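Local coordinates for hydroxynitrile lyase (Passiflora edulis, PDB 5XZT) that cleaves cyanohydrins to hydrogen cyanide and a carbonyl compound, as a homodimeric lyase of the stress-responsive A/B barrel family, at the interface of chains A and B. Sequence-based numbering; all coordinates share one arbitrary frame. Chains: chain A/B, Hydroxynitrile lyase.

Contact 1: the interface of chains A and B. Residues chain A 103-107; chain B 45-47.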
loop_
_atom_site.group_PDB
_atom_site.type_symbol
_atom_site.label_atom_id
_atom_site.label_comp_id
_atom_site.label_asym_id
_atom_site.label_seq_id
_atom_site.Cartn_x
_atom_site.Cartn_y
_atom_site.Cartn_z
ATOM N N TYR A 103 9.265 -0.748 -2.775
ATOM C CA TYR A 103 9.478 -1.779 -3.803
ATOM C C TYR A 103 9.577 -1.225 -5.198
ATOM O O TYR A 103 8.946 -0.208 -5.531
ATOM C CB TYR A 103 8.366 -2.843 -3.747
ATOM C CG TYR A 103 6.970 -2.285 -3.863
ATOM C CD1 TYR A 103 6.320 -1.787 -2.741
ATOM C CD2 TYR A 103 6.290 -2.276 -5.082
ATOM C CE1 TYR A 103 5.043 -1.282 -2.821
ATOM C CE2 TYR A 103 4.989 -1.766 -5.170
ATOM C CZ TYR A 103 4.387 -1.274 -4.023
ATOM O OH TYR A 103 3.115 -0.771 -4.037
ATOM N N ILE A 104 10.364 -1.917 -6.020
ATOM C CA ILE A 104 10.397 -1.646 -7.440
ATOM C C ILE A 104 9.056 -2.115 -7.998
ATOM O O ILE A 104 8.605 -3.233 -7.714
ATOM C CB ILE A 104 11.515 -2.422 -8.168
ATOM C CG1 ILE A 104 12.901 -2.022 -7.664
ATOM C CG2 ILE A 104 11.440 -2.177 -9.668
ATOM C CD1 ILE A 104 13.985 -2.936 -8.206
ATOM N N ILE A 105 8.450 -1.260 -8.808
ATOM C CA ILE A 105 7.132 -1.497 -9.379
ATOM C C ILE A 105 7.289 -2.466 -10.552
ATOM O O ILE A 105 7.994 -2.147 -11.516
ATOM C CB ILE A 105 6.512 -0.141 -9.812
ATOM C CG1 ILE A 105 6.283 0.745 -8.578
ATOM C CG2 ILE A 105 5.203 -0.337 -10.556
ATOM C CD1 ILE A 105 6.297 2.234 -8.872
ATOM N N ASN A 106 6.686 -3.658 -10.442
ATOM C CA ASN A 106 6.634 -4.646 -11.536
ATOM C C ASN A 106 5.209 -4.707 -12.078
ATOM O O ASN A 106 4.261 -4.583 -11.317
ATOM C CB ASN A 106 6.991 -6.058 -11.054
ATOM C CG ASN A 106 8.319 -6.125 -10.331
ATOM O OD1 ASN A 106 9.297 -5.493 -10.735
ATOM N ND2 ASN A 106 8.366 -6.915 -9.260
ATOM N N GLU A 107 5.051 -4.940 -13.378
ATOM C CA GLU A 107 3.703 -5.023 -13.959
ATOM C C GLU A 107 3.494 -6.280 -14.786
ATOM O O GLU A 107 2.945 -6.257 -15.889
ATOM C CB GLU A 107 3.355 -3.743 -14.730
ATOM C CG GLU A 107 4.162 -3.417 -15.976
ATOM C CD GLU A 107 3.687 -2.129 -16.640
ATOM O OE1 GLU A 107 2.532 -1.701 -16.394
ATOM O OE2 GLU A 107 4.470 -1.539 -17.419
ATOM O OXT GLU A 107 3.841 -7.368 -14.323
ATOM N N LYS B 45 -0.090 -3.794 -10.339
ATOM C CA LYS B 45 1.349 -3.793 -10.190
ATOM C C LYS B 45 1.696 -4.549 -8.931
ATOM O O LYS B 45 0.857 -4.719 -8.035
ATOM C CB LYS B 45 1.871 -2.362 -10.016
ATOM C CG LYS B 45 1.515 -1.356 -11.088
ATOM C CD LYS B 45 2.344 -1.519 -12.336
ATOM C CE LYS B 45 2.421 -0.235 -13.172
ATOM N NZ LYS B 45 1.115 0.468 -13.300
ATOM N N TRP B 46 2.937 -4.997 -8.835
ATOM C CA TRP B 46 3.371 -5.675 -7.616
ATOM C C TRP B 46 4.864 -5.476 -7.414
ATOM O O TRP B 46 5.570 -5.036 -8.319
ATOM C CB TRP B 46 3.028 -7.171 -7.680
ATOM C CG TRP B 46 3.911 -7.931 -8.614
ATOM C CD1 TRP B 46 3.828 -7.965 -9.970
ATOM C CD2 TRP B 46 5.040 -8.724 -8.264
ATOM N NE1 TRP B 46 4.829 -8.738 -10.488
ATOM C CE2 TRP B 46 5.588 -9.220 -9.460
ATOM C CE3 TRP B 46 5.644 -9.064 -7.051
ATOM C CZ2 TRP B 46 6.711 -10.050 -9.481
ATOM C CZ3 TRP B 46 6.762 -9.894 -7.066
ATOM C CH2 TRP B 46 7.283 -10.372 -8.281
ATOM N N GLY B 47 5.349 -5.821 -6.236
ATOM C CA GLY B 47 6.784 -5.844 -6.012
ATOM C C GLY B 47 7.142 -6.445 -4.679
ATOM O O GLY B 47 6.261 -6.757 -3.873
HETATM O O HOH W 1 5.448 -9.105 -13.324
#

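Contact 2: the interface of chains A and B. Residues chain A 7, 9, 72, 75-76, 100, 102; chain B 50, 54-55.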
loop_
_atom_site.group_PDB
_atom_site.type_symbol
_atom_site.label_atom_id
_atom_site.label_comp_id
_atom_site.label_asym_id
_atom_site.label_seq_id
_atom_site.Cartn_x
_atom_site.Cartn_y
_atom_site.Cartn_z
ATOM N N VAL A 7 10.414 3.292 -7.758
ATOM C CA VAL A 7 10.146 2.689 -6.445
ATOM C C VAL A 7 8.849 3.264 -5.897
ATOM O O VAL A 7 8.656 4.476 -5.957
ATOM C CB VAL A 7 11.314 2.983 -5.473
ATOM C CG1 VAL A 7 11.007 2.514 -4.055
ATOM C CG2 VAL A 7 12.586 2.322 -5.978
ATOM N N HIS A 9 6.586 3.707 -2.403
ATOM C CA HIS A 9 6.722 3.764 -0.960
ATOM C C HIS A 9 5.300 3.827 -0.449
ATOM O O HIS A 9 4.598 4.815 -0.681
ATOM C CB HIS A 9 7.524 5.012 -0.585
ATOM C CG HIS A 9 7.593 5.305 0.882
ATOM N ND1 HIS A 9 8.535 4.742 1.711
ATOM C CD2 HIS A 9 6.898 6.175 1.646
ATOM C CE1 HIS A 9 8.398 5.230 2.931
ATOM N NE2 HIS A 9 7.410 6.103 2.919
ATOM N N VAL A 72 15.925 4.473 -5.657
ATOM C CA VAL A 72 16.302 4.344 -4.241
ATOM C C VAL A 72 17.222 5.491 -3.803
ATOM O O VAL A 72 17.089 6.000 -2.690
ATOM C CB VAL A 72 16.952 2.962 -3.955
ATOM C CG1 VAL A 72 17.749 2.933 -2.651
ATOM C CG2 VAL A 72 15.872 1.909 -3.930
ATOM N N PHE A 75 14.990 8.337 -3.051
ATOM C CA PHE A 75 14.281 8.055 -1.806
ATOM C C PHE A 75 15.130 8.338 -0.568
ATOM O O PHE A 75 14.673 9.010 0.369
ATOM C CB PHE A 75 13.750 6.608 -1.764
ATOM C CG PHE A 75 13.141 6.255 -0.443
ATOM C CD1 PHE A 75 11.923 6.813 -0.062
ATOM C CD2 PHE A 75 13.804 5.431 0.452
ATOM C CE1 PHE A 75 11.360 6.531 1.175
ATOM C CE2 PHE A 75 13.242 5.135 1.689
ATOM C CZ PHE A 75 12.023 5.688 2.052
ATOM N N LEU A 76 16.361 7.848 -0.559
ATOM C CA LEU A 76 17.233 8.028 0.598
ATOM C C LEU A 76 17.687 9.486 0.758
ATOM O O LEU A 76 17.763 9.976 1.885
ATOM C CB LEU A 76 18.408 7.052 0.559
ATOM C CG LEU A 76 18.017 5.578 0.726
ATOM C CD1 LEU A 76 19.196 4.667 0.442
ATOM C CD2 LEU A 76 17.453 5.272 2.111
ATOM N N VAL A 100 5.433 -0.193 6.539
ATOM C CA VAL A 100 5.909 0.500 5.351
ATOM C C VAL A 100 6.604 -0.487 4.422
ATOM O O VAL A 100 7.475 -1.215 4.863
ATOM C CB VAL A 100 6.896 1.621 5.722
ATOM C CG1 VAL A 100 7.284 2.425 4.489
ATOM C CG2 VAL A 100 6.302 2.531 6.801
ATOM N N ASN A 102 8.694 -0.647 0.608
ATOM C CA ASN A 102 9.353 0.076 -0.483
ATOM C C ASN A 102 9.687 -0.959 -1.530
ATOM O O ASN A 102 10.329 -1.954 -1.206
ATOM C CB ASN A 102 10.642 0.709 0.020
ATOM C CG ASN A 102 10.389 1.842 0.966
ATOM O OD1 ASN A 102 9.920 2.894 0.550
ATOM N ND2 ASN A 102 10.701 1.644 2.238
ATOM N N LEU B 50 12.139 -3.910 -0.350
ATOM C CA LEU B 50 13.574 -3.745 -0.544
ATOM C C LEU B 50 14.404 -4.085 0.667
ATOM O O LEU B 50 15.611 -4.225 0.541
ATOM C CB LEU B 50 13.894 -2.328 -1.012
ATOM C CG LEU B 50 13.500 -2.140 -2.476
ATOM C CD1 LEU B 50 13.386 -0.660 -2.803
ATOM C CD2 LEU B 50 14.483 -2.833 -3.409
ATOM N N VAL B 54 17.068 -0.175 3.050
ATOM C CA VAL B 54 16.338 0.972 2.564
ATOM C C VAL B 54 15.480 1.555 3.693
ATOM O O VAL B 54 15.537 2.753 3.941
ATOM C CB VAL B 54 15.529 0.574 1.312
ATOM C CG1 VAL B 54 14.564 1.664 0.894
ATOM C CG2 VAL B 54 16.493 0.221 0.187
ATOM N N GLU B 55 14.678 0.709 4.352
ATOM C CA GLU B 55 13.860 1.101 5.502
ATOM C C GLU B 55 13.405 -0.166 6.230
ATOM O O GLU B 55 13.083 -1.137 5.573
ATOM C CB GLU B 55 12.633 1.898 5.041
ATOM C CG GLU B 55 11.846 2.549 6.169
ATOM C CD GLU B 55 10.787 3.528 5.683
ATOM O OE1 GLU B 55 10.527 3.597 4.463
ATOM O OE2 GLU B 55 10.209 4.241 6.530
HETATM O O HOH W 2 11.609 -1.115 3.003
#

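Contact 3: the interface of chains A and B. Residues chain A 12, 49, 55, 57-59, 61; chain B 99-101.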
loop_
_atom_site.group_PDB
_atom_site.type_symbol
_atom_site.label_atom_id
_atom_site.label_comp_id
_atom_site.label_asym_id
_atom_site.label_seq_id
_atom_site.Cartn_x
_atom_site.Cartn_y
_atom_site.Cartn_z
ATOM N N PHE A 12 1.061 2.206 5.668
ATOM C CA PHE A 12 -0.215 2.057 6.363
ATOM C C PHE A 12 0.011 2.471 7.827
ATOM O O PHE A 12 1.018 2.099 8.405
ATOM C CB PHE A 12 -0.691 0.605 6.391
ATOM C CG PHE A 12 -1.066 0.001 5.062
ATOM C CD1 PHE A 12 -1.309 0.748 3.923
ATOM C CD2 PHE A 12 -1.219 -1.377 4.991
ATOM C CE1 PHE A 12 -1.666 0.125 2.732
ATOM C CE2 PHE A 12 -1.590 -2.007 3.810
ATOM C CZ PHE A 12 -1.822 -1.251 2.679
ATOM N N ASP A 49 -9.162 3.752 5.019
ATOM C CA ASP A 49 -9.761 2.472 4.719
ATOM C C ASP A 49 -11.296 2.554 4.715
ATOM O O ASP A 49 -11.915 3.195 5.573
ATOM C CB ASP A 49 -9.275 1.361 5.649
ATOM C CG ASP A 49 -9.896 0.008 5.298
ATOM O OD1 ASP A 49 -9.522 -0.577 4.244
ATOM O OD2 ASP A 49 -10.801 -0.437 6.052
ATOM N N GLU A 55 -14.312 -4.390 2.591
ATOM C CA GLU A 55 -13.486 -5.559 2.873
ATOM C C GLU A 55 -12.972 -5.457 4.303
ATOM O O GLU A 55 -12.736 -4.359 4.787
ATOM C CB GLU A 55 -12.321 -5.653 1.881
ATOM C CG GLU A 55 -11.520 -6.946 1.993
ATOM C CD GLU A 55 -10.555 -7.177 0.845
ATOM O OE1 GLU A 55 -10.319 -6.242 0.039
ATOM O OE2 GLU A 55 -10.034 -8.320 0.744
ATOM N N ARG A 57 -10.041 -6.748 6.035
ATOM C CA ARG A 57 -8.691 -7.281 6.224
ATOM C C ARG A 57 -7.650 -6.191 6.513
ATOM O O ARG A 57 -6.447 -6.429 6.376
ATOM C CB ARG A 57 -8.281 -8.117 5.005
ATOM C CG ARG A 57 -9.091 -9.396 4.826
ATOM C CD ARG A 57 -8.486 -10.239 3.731
ATOM N NE ARG A 57 -9.195 -11.500 3.467
ATOM C CZ ARG A 57 -8.932 -12.683 4.035
ATOM N NH1 ARG A 57 -7.991 -12.833 4.970
ATOM N NH2 ARG A 57 -9.637 -13.747 3.661
ATOM N N ALA A 58 -8.107 -5.038 6.990
ATOM C CA ALA A 58 -7.209 -3.907 7.301
ATOM C C ALA A 58 -6.499 -4.041 8.639
ATOM O O ALA A 58 -5.551 -3.298 8.908
ATOM C CB ALA A 58 -7.961 -2.593 7.221
ATOM N N ASP A 59 -6.951 -4.986 9.471
ATOM C CA ASP A 59 -6.263 -5.360 10.700
ATOM C C ASP A 59 -5.921 -4.149 11.576
ATOM O O ASP A 59 -4.822 -4.057 12.131
ATOM C CB ASP A 59 -5.010 -6.184 10.386
ATOM C CG ASP A 59 -4.506 -6.987 11.594
ATOM O OD1 ASP A 59 -5.222 -7.110 12.622
ATOM O OD2 ASP A 59 -3.383 -7.498 11.510
ATOM N N PHE A 61 -5.407 -1.035 10.747
ATOM C CA PHE A 61 -4.838 0.116 10.039
ATOM C C PHE A 61 -5.975 0.938 9.436
ATOM O O PHE A 61 -6.941 0.384 8.903
ATOM C CB PHE A 61 -3.830 -0.315 8.977
ATOM C CG PHE A 61 -2.607 -0.964 9.540
ATOM C CD1 PHE A 61 -1.551 -0.197 10.004
ATOM C CD2 PHE A 61 -2.511 -2.348 9.612
ATOM C CE1 PHE A 61 -0.413 -0.801 10.525
ATOM C CE2 PHE A 61 -1.383 -2.960 10.142
ATOM C CZ PHE A 61 -0.325 -2.185 10.600
ATOM N N VAL B 99 -2.386 -8.087 5.027
ATOM C CA VAL B 99 -3.134 -6.874 5.329
ATOM C C VAL B 99 -3.597 -6.263 4.007
ATOM O O VAL B 99 -2.845 -6.249 3.029
ATOM C CB VAL B 99 -2.315 -5.883 6.193
ATOM C CG1 VAL B 99 -1.045 -5.423 5.497
ATOM C CG2 VAL B 99 -3.154 -4.696 6.633
ATOM N N VAL B 100 -4.829 -5.758 3.998
ATOM C CA VAL B 100 -5.439 -5.171 2.812
ATOM C C VAL B 100 -6.147 -3.890 3.203
ATOM O O VAL B 100 -6.963 -3.888 4.135
ATOM C CB VAL B 100 -6.495 -6.099 2.169
ATOM C CG1 VAL B 100 -7.031 -5.493 0.878
ATOM C CG2 VAL B 100 -5.930 -7.489 1.912
ATOM N N LEU B 101 -5.835 -2.800 2.498
ATOM C CA LEU B 101 -6.601 -1.567 2.627
ATOM C C LEU B 101 -7.214 -1.188 1.294
ATOM O O LEU B 101 -6.600 -1.369 0.251
ATOM C CB LEU B 101 -5.748 -0.405 3.147
ATOM C CG LEU B 101 -5.775 -0.215 4.652
ATOM C CD1 LEU B 101 -4.937 -1.308 5.308
ATOM C CD2 LEU B 101 -5.253 1.151 5.057
HETATM O O HOH W 3 -9.537 -4.736 3.971
#

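Contact 1: the interface of chains A and B
A:Asn106 and B:Trp46 pair as an antiparallel beta bridge between the two chains. The amide A:Asn106 N gives a hydrogen bond to B:Trp46 O, 2.8 Å, with the donor nearly along the C=O axis. The return bond runs from B:Trp46 N to A:Asn106 O. The A:Asn106 side chain then passes over one face of the indole. A:Asn106 CB sits over the five-membered ring of B:Trp46, 3.8 Å from the centroid, as a CH-pi contact. CG swings beside its own backbone N, chi1 -54°, and lies near the B:Trp46 carbonyl. At the tip, the amide nitrogen A:Asn106 ND2 reaches over the outer part of the B:Trp46 indole face, 3.5 Å from its plane. The amide plane is turned 65° from the ring. At the ring edge, B:Trp46 NE1 bonds to water 1 at 2.9 Å, in plane. That water also meets A:Glu107 OXT, a chain-end carboxylate created by removing the C-terminal peptide; the residue is poorly ordered, so this link is doubtful for the full-length protein. An alanine in place of B:Trp46 would probably leave the A:Asn106 side chain without its aromatic floor and free to turn. Alongside, the aliphatic part of B:Lys45 packs by CD on A:Ile105 CG2, 3.6 Å away. A:Tyr103 lays CD2 of its ring against B:Gly47 CA. The site joins the tail of truncated chain A, after strand 97-104, to strand 44-48 of chain B.

Contact 2: the interface of chains A and B
Strands 7-15 and 97-104 and helix 72-79 of chain A meet a loop of chain B that carries B:Leu50, B:Val54 and B:Glu55. Both chains have the stress-responsive A/B barrel fold, and the loop lies against the strands and helix of its partner. A:Asn102 is gripped from several directions. The backbone A:Asn102 O accepts a hydrogen bond from B:Leu50 N at 2.8 Å. The side-chain A:Asn102 ND2 donates to the carboxylate oxygen B:Glu55 OE1, 3.0 Å away and nearly straight, 168° at H. OE1 is met on its anti side, 20° out of the carboxylate plane. ND2 also bonds to water 2, which reaches B:Glu55 O. On the other branch, A:Asn102 OD1 takes a hydrogen bond from the imidazole A:His9 ND1 at 2.6 Å. These bonds fix the amide rotation. A:His9 holds the OD1 end of the amide and also touches B:Glu55 itself. The extended B:Glu55 chain, with CG anti to the backbone N (chi1 -170°), carries OE1 to the A:His9 ring edge. Ring and carboxylate are nearly coplanar there. A:Val100 CG1 also lies against OE1, and the rim atom A:Phe75 CZ is 3.5 Å from B:Glu55 OE1. B:Val54 CG1 packs 3.8 Å from A:Phe75 CE2. B:Leu50 CD1 packs alongside A:Val72 CG2 at 3.7 Å, the two side chains antiparallel.

Contact 3: the interface of chains A and B
B:Val100 N, in strand 98-104, donates a hydrogen bond to A:Arg57 O at 3.0 Å, approaching from above the carbonyl plane. Water 3 adds a second backbone link, joining A:Arg57 N to B:Val100 O; the water lies 2.7 Å from that carbonyl oxygen. Side chains of B:Val99 and B:Leu101 then meet two phenylalanines of chain A. B:Leu101 CD1 stands over one face of the A:Phe12 ring, 3.8 Å from its centroid, in a CH-pi contact. The same methyl touches A:Ala58 CB and A:Phe61 CB, so it is held among several apolar groups. B:Val99 divides its branches between the two rings. B:Val99 CG1 meets the edge of A:Phe12 in the ring plane, 3.8 Å from A:Phe12 CE2. B:Val99 CG2, anti to the backbone N while CG1 takes the position between N and the carbonyl carbon (chi1 61°), turns instead to A:Phe61 CD2, also at 3.8 Å. On the other side of the strand, B:Val100 CG2 lies against A:Arg57 CB at 3.9 Å. A:Asp49 crosses B:Leu101, with A:Asp49 CB 4.0 Å from B:Leu101 CG. By backbone bonding and apolar packing together, the site holds the 55-61 loop segment of chain A on the C-terminal strand of chain B and so supports the homodimer.

The contacts lie in one two-fold symmetric interface, so each occurs again with the chains exchanged. The C-alpha centres of contact 1 and contact 2 are about 12 Å apart. The C-alpha centre of contact 3 is about 19 Å from that of contact 1 and about 21 Å from that of contact 2. Chain A supplies the C-terminal strand to contacts 1 and 2, chain B to contact 3. A:Val100 and B:Val100 are the same residue in the two copies, as are B:Glu55 and A:Glu55. Contacts 2 and 3 thus show the same loop-on-strand packing from the two sides of the dimer.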